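Local coordinates for protein phosphoribosylaminoimidazole-succinocarboxamide synthase (Pyrococcus horikoshii, PDB 4O86) that catalyses the ATP-dependent joining of L-aspartate to the carboxylate of 5-amino-1-(5-phosphoribosyl)imidazole-4-carboxylate, a step of de novo purine biosynthesis, at residues R93-G98 against R198-K203. Residues are numbered along the deposited sequence; the frame is centred on the assembly and turned at random.
Sequences RNVVAG and RFWDAK. With CDP (cytidine-5'-diphosphate), chain C; C5P (cytidine-5'-monophosphate), chain D.
Arg198 and Arg93 meet at a phosphate-binding pocket of the SAICAR synthetase fold. Arg198 sits on strand 197-201; residues 93-98 lead from strand 84-93 into a loop. Strand 169-180 pairs with both strands and runs between them. CDP and CMP are modelled in the same place, which probably corresponds to the site of the substrate's phosphoribosyl group.

The polar part is two guanidinium groups around one anion. Arg93 NH1 donates to CDP O1A (2.9 Å) and its NH2 to O2A, so the arginine spans two oxygens of the alpha-phosphate. Arg198 NH1 comes to the same O2A (2.9 Å) along a nearly straight bond, 165°. Both arginines bind the CMP phosphate in the same way. Arg198 NH2 also reaches CDP O2B, 2.6 Å away and in the guanidinium plane, a bond that needs the beta-phosphate of the diphosphate. The phosphates probably offset the positive charge where Arg93 NH2 lies 3.8 Å from Arg198 NH1. Asp173 and Asp211 add salt bridges to Arg198, and Glu118 one to Arg93. A methionine in place of Arg198 would probably leave CDP O2B without this donor and take a salt bridge from Asp211.

The apolar part is formed by Ala97, Val95, Trp200 and the stem of Arg198. Arg198 is extended from CG to NE (chi3 -179°), and its CD passes 3.7 Å from Ala97 CB. Gly98 lies over one face of the Arg198 guanidinium. A beta-carbon there would collide with Arg198 NH1 and CDP O2A. Farther along the strand, the benzo ring of Trp200 packs obliquely on Val95. Val95 CG1, anti to its own nitrogen (chi1 171°), meets Trp200 CZ3 at 3.8 Å.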
ATOM      1  N   ARG A  93      12.529  -5.797   0.165  1.00 13.39           N
ATOM      2  CA  ARG A  93      12.799  -6.170   1.553  1.00 13.37           C
ATOM      3  C   ARG A  93      13.011  -7.682   1.722  1.00 14.06           C
ATOM      4  O   ARG A  93      12.165  -8.485   1.300  1.00 14.28           O
ATOM      5  CB  ARG A  93      11.670  -5.655   2.474  1.00 13.19           C
ATOM      6  CG  ARG A  93      11.012  -4.353   1.986  1.00 12.75           C
ATOM      7  CD  ARG A  93      10.004  -3.781   2.974  1.00 12.92           C
ATOM      8  NE  ARG A  93      10.674  -3.237   4.140  1.00 12.39           N
ATOM      9  CZ  ARG A  93      10.600  -1.980   4.570  1.00 12.69           C
ATOM     10  NH1 ARG A  93       9.834  -1.068   3.956  1.00 12.14           N
ATOM     11  NH2 ARG A  93      11.302  -1.643   5.647  1.00 12.00           N
ATOM     12  N   ASN A  94      14.139  -8.060   2.336  1.00 14.50           N
ATOM     13  CA  ASN A  94      14.485  -9.482   2.593  1.00 14.79           C
ATOM     14  C   ASN A  94      14.295  -9.897   4.058  1.00 15.46           C
ATOM     15  O   ASN A  94      13.909 -11.043   4.362  1.00 15.66           O
ATOM     16  CB  ASN A  94      15.928  -9.761   2.163  1.00 13.87           C
ATOM     17  CG  ASN A  94      16.157  -9.464   0.689  1.00 14.41           C
ATOM     18  OD1 ASN A  94      15.401  -9.930  -0.172  1.00 14.56           O
ATOM     19  ND2 ASN A  94      17.174  -8.668   0.391  1.00 13.76           N
ATOM     20  N   VAL A  95      14.598  -8.950   4.945  1.00 14.78           N
ATOM     21  CA  VAL A  95      14.549  -9.133   6.383  1.00 14.96           C
ATOM     22  C   VAL A  95      13.696  -7.993   6.924  1.00 15.37           C
ATOM     23  O   VAL A  95      13.808  -6.859   6.439  1.00 15.73           O
ATOM     24  CB  VAL A  95      15.971  -9.072   6.986  1.00 14.87           C
ATOM     25  CG1 VAL A  95      15.932  -9.048   8.505  1.00 15.33           C
ATOM     26  CG2 VAL A  95      16.805 -10.245   6.484  1.00 14.93           C
ATOM     27  N   VAL A  96      12.834  -8.300   7.893  1.00 15.21           N
ATOM     28  CA  VAL A  96      11.960  -7.303   8.528  1.00 15.21           C
ATOM     29  C   VAL A  96      12.771  -6.260   9.317  1.00 15.42           C
ATOM     30  O   VAL A  96      13.561  -6.605  10.207  1.00 14.94           O
ATOM     31  CB  VAL A  96      10.931  -7.966   9.473  1.00 15.56           C
ATOM     32  CG1 VAL A  96      10.094  -6.907  10.183  1.00 15.58           C
ATOM     33  CG2 VAL A  96      10.040  -8.959   8.718  1.00 14.96           C
ATOM     34  N   ALA A  97      12.562  -4.988   8.974  1.00 15.56           N
ATOM     35  CA  ALA A  97      13.172  -3.851   9.665  1.00 15.20           C
ATOM     36  C   ALA A  97      12.352  -2.597   9.337  1.00 15.54           C
ATOM     37  O   ALA A  97      11.482  -2.642   8.463  1.00 14.29           O
ATOM     38  CB  ALA A  97      14.617  -3.675   9.205  1.00 15.22           C
ATOM     39  N   GLY A  98      12.635  -1.487  10.025  1.00 15.52           N
ATOM     40  CA  GLY A  98      11.978  -0.196   9.733  1.00 15.99           C
ATOM     41  C   GLY A  98      10.456  -0.216   9.687  1.00 16.00           C
ATOM     42  O   GLY A  98       9.804  -0.842  10.531  1.00 16.70           O
ATOM     43  N   ARG A 198      19.667  -1.097   3.855  1.00 16.76           N
ATOM     44  CA  ARG A 198      20.070  -1.661   5.140  1.00 16.61           C
ATOM     45  C   ARG A 198      21.057  -2.794   4.914  1.00 16.62           C
ATOM     46  O   ARG A 198      20.752  -3.773   4.219  1.00 16.90           O
ATOM     47  CB  ARG A 198      18.865  -2.095   5.985  1.00 15.89           C
ATOM     48  CG  ARG A 198      18.190  -0.926   6.710  1.00 15.68           C
ATOM     49  CD  ARG A 198      17.062  -1.364   7.644  1.00 15.33           C
ATOM     50  NE  ARG A 198      16.449  -0.197   8.282  1.00 14.65           N
ATOM     51  CZ  ARG A 198      15.291   0.354   7.925  1.00 15.02           C
ATOM     52  NH1 ARG A 198      14.546  -0.172   6.954  1.00 14.64           N
ATOM     53  NH2 ARG A 198      14.860   1.430   8.568  1.00 15.15           N
ATOM     54  N   PHE A 199      22.256  -2.617   5.464  1.00 17.20           N
ATOM     55  CA  PHE A 199      23.311  -3.625   5.466  1.00 17.87           C
ATOM     56  C   PHE A 199      23.587  -4.045   6.908  1.00 19.41           C
ATOM     57  O   PHE A 199      23.875  -3.194   7.759  1.00 19.40           O
ATOM     58  CB  PHE A 199      24.620  -3.063   4.888  1.00 17.12           C
ATOM     59  CG  PHE A 199      24.513  -2.493   3.494  1.00 16.76           C
ATOM     60  CD1 PHE A 199      23.971  -3.236   2.444  1.00 16.64           C
ATOM     61  CD2 PHE A 199      25.024  -1.225   3.214  1.00 16.37           C
ATOM     62  CE1 PHE A 199      23.913  -2.708   1.154  1.00 16.08           C
ATOM     63  CE2 PHE A 199      24.981  -0.701   1.924  1.00 16.35           C
ATOM     64  CZ  PHE A 199      24.421  -1.440   0.894  1.00 16.11           C
ATOM     65  N   TRP A 200      23.512  -5.351   7.176  1.00 20.83           N
ATOM     66  CA  TRP A 200      23.890  -5.907   8.481  1.00 21.81           C
ATOM     67  C   TRP A 200      25.064  -6.830   8.378  1.00 22.26           C
ATOM     68  O   TRP A 200      25.143  -7.644   7.455  1.00 21.29           O
ATOM     69  CB  TRP A 200      22.754  -6.697   9.120  1.00 21.33           C
ATOM     70  CG  TRP A 200      21.574  -5.897   9.594  1.00 21.68           C
ATOM     71  CD1 TRP A 200      21.424  -4.511   9.606  1.00 22.20           C
ATOM     72  CD2 TRP A 200      20.334  -6.422  10.182  1.00 22.09           C
ATOM     73  NE1 TRP A 200      20.203  -4.156  10.122  1.00 22.14           N
ATOM     74  CE2 TRP A 200      19.498  -5.255  10.487  1.00 22.84           C
ATOM     75  CE3 TRP A 200      19.843  -7.695  10.454  1.00 23.33           C
ATOM     76  CZ2 TRP A 200      18.233  -5.379  11.056  1.00 23.04           C
ATOM     77  CZ3 TRP A 200      18.566  -7.813  11.025  1.00 24.48           C
ATOM     78  CH2 TRP A 200      17.780  -6.681  11.312  1.00 24.64           C
ATOM     79  N   ASP A 201      25.976  -6.749   9.344  1.00 24.39           N
ATOM     80  CA  ASP A 201      27.040  -7.748   9.427  1.00 25.29           C
ATOM     81  C   ASP A 201      26.393  -9.119   9.643  1.00 26.10           C
ATOM     82  O   ASP A 201      25.521  -9.259  10.499  1.00 25.91           O
ATOM     83  CB  ASP A 201      28.011  -7.447  10.563  1.00 25.52           C
ATOM     84  CG  ASP A 201      28.975  -8.598  10.808  1.00 24.87           C
ATOM     85  OD1 ASP A 201      29.909  -8.766  10.007  1.00 23.13           O
ATOM     86  OD2 ASP A 201      28.767  -9.352  11.777  1.00 25.75           O
ATOM     87  N   ALA A 202      26.812 -10.110   8.859  1.00 27.27           N
ATOM     88  CA  ALA A 202      26.215 -11.467   8.889  1.00 30.72           C
ATOM     89  C   ALA A 202      26.330 -12.175  10.243  1.00 32.36           C
ATOM     90  O   ALA A 202      25.439 -12.934  10.639  1.00 35.35           O
ATOM     91  CB  ALA A 202      26.815 -12.343   7.789  1.00 27.87           C
ATOM     92  N   LYS A 203      27.431 -11.925  10.938  1.00 34.63           N
ATOM     93  CA  LYS A 203      27.714 -12.582  12.203  1.00 36.27           C
ATOM     94  C   LYS A 203      26.996 -11.885  13.363  1.00 36.82           C
ATOM     95  O   LYS A 203      26.136 -12.477  14.031  1.00 38.65           O
ATOM     96  CB  LYS A 203      29.235 -12.610  12.419  1.00 35.66           C
ATOM     97  CG  LYS A 203      29.681 -13.329  13.675  1.00 37.27           C
TER
HETATM   98  O3B CDP C 502      11.737   5.228   7.643  0.50 15.93           O
HETATM   99  PB  CDP C 502      12.585   4.095   7.132  0.50 16.39           P
HETATM  100  O1B CDP C 502      13.835   4.580   6.417  0.50 15.98           O
HETATM  101  O2B CDP C 502      12.800   2.972   8.111  0.50 15.41           O
HETATM  102  O3A CDP C 502      11.675   3.457   5.956  0.50 16.19           O
HETATM  103  PA  CDP C 502      11.694   1.908   5.504  0.50 16.32           P
HETATM  104  O1A CDP C 502      10.501   1.666   4.610  0.50 16.70           O
HETATM  105  O2A CDP C 502      11.854   1.004   6.708  0.50 16.40           O
HETATM  106  O5' CDP C 502      13.035   1.832   4.620  0.50 16.38           O
HETATM  107  C5' CDP C 502      13.187   0.854   3.594  0.50 16.84           C
HETATM  108  C4' CDP C 502      14.536   1.044   2.915  0.50 17.53           C
HETATM  109  O4' CDP C 502      14.458   2.106   1.964  0.50 17.87           O
HETATM  110  C3' CDP C 502      15.599   1.453   3.921  0.50 17.96           C
HETATM  111  O3' CDP C 502      16.837   0.823   3.573  0.50 17.74           O
HETATM  112  C2' CDP C 502      15.752   2.944   3.765  0.50 18.19           C
HETATM  113  O2' CDP C 502      17.124   3.281   3.996  0.50 18.72           O
HETATM  114  C1' CDP C 502      15.337   3.181   2.321  0.50 18.49           C
HETATM  115  N1  CDP C 502      14.618   4.449   2.116  0.50 18.99           N
HETATM  116  C2  CDP C 502      15.222   5.493   1.382  0.50 18.88           C
HETATM  117  O2  CDP C 502      16.376   5.344   0.929  0.50 18.46           O
HETATM  118  N3  CDP C 502      14.553   6.653   1.176  0.50 19.21           N
HETATM  119  C4  CDP C 502      13.304   6.820   1.659  0.50 19.57           C
HETATM  120  N4  CDP C 502      12.649   7.984   1.449  0.50 20.38           N
HETATM  121  C5  CDP C 502      12.686   5.803   2.382  0.50 19.54           C
HETATM  122  C6  CDP C 502      13.373   4.606   2.594  0.50 19.45           C
HETATM  123  O3P C5P D 503      11.772   3.248   6.217  0.50 16.44           O
HETATM  124  P   C5P D 503      11.625   1.925   5.512  0.50 16.37           P
HETATM  125  O1P C5P D 503      11.944   0.709   6.353  0.50 16.30           O
HETATM  126  O2P C5P D 503      10.329   1.787   4.749  0.50 16.62           O
HETATM  127  O5' C5P D 503      12.807   1.959   4.422  0.50 16.46           O
HETATM  128  C5' C5P D 503      13.137   0.806   3.650  0.50 16.91           C
HETATM  129  C4' C5P D 503      14.477   1.015   2.955  0.50 17.57           C
HETATM  130  O4' C5P D 503      14.376   2.058   1.986  0.50 17.89           O
HETATM  131  C3' C5P D 503      15.549   1.451   3.941  0.50 18.03           C
HETATM  132  O3' C5P D 503      16.783   0.809   3.601  0.50 17.81           O
HETATM  133  C2' C5P D 503      15.708   2.935   3.738  0.50 18.24           C
HETATM  134  O2' C5P D 503      17.087   3.266   3.940  0.50 18.83           O
HETATM  135  C1' C5P D 503      15.273   3.134   2.295  0.50 18.52           C
HETATM  136  N1  C5P D 503      14.566   4.403   2.064  0.50 19.00           N
HETATM  137  C2  C5P D 503      15.206   5.457   1.374  0.50 18.87           C
HETATM  138  N3  C5P D 503      14.546   6.618   1.147  0.50 19.18           N
HETATM  139  C4  C5P D 503      13.274   6.777   1.572  0.50 19.48           C
HETATM  140  C5  C5P D 503      12.622   5.752   2.250  0.50 19.48           C
HETATM  141  C6  C5P D 503      13.299   4.554   2.481  0.50 19.42           C
HETATM  142  O2  C5P D 503      16.382   5.315   0.976  0.50 18.47           O
HETATM  143  N4  C5P D 503      12.626   7.941   1.341  0.50 20.28           N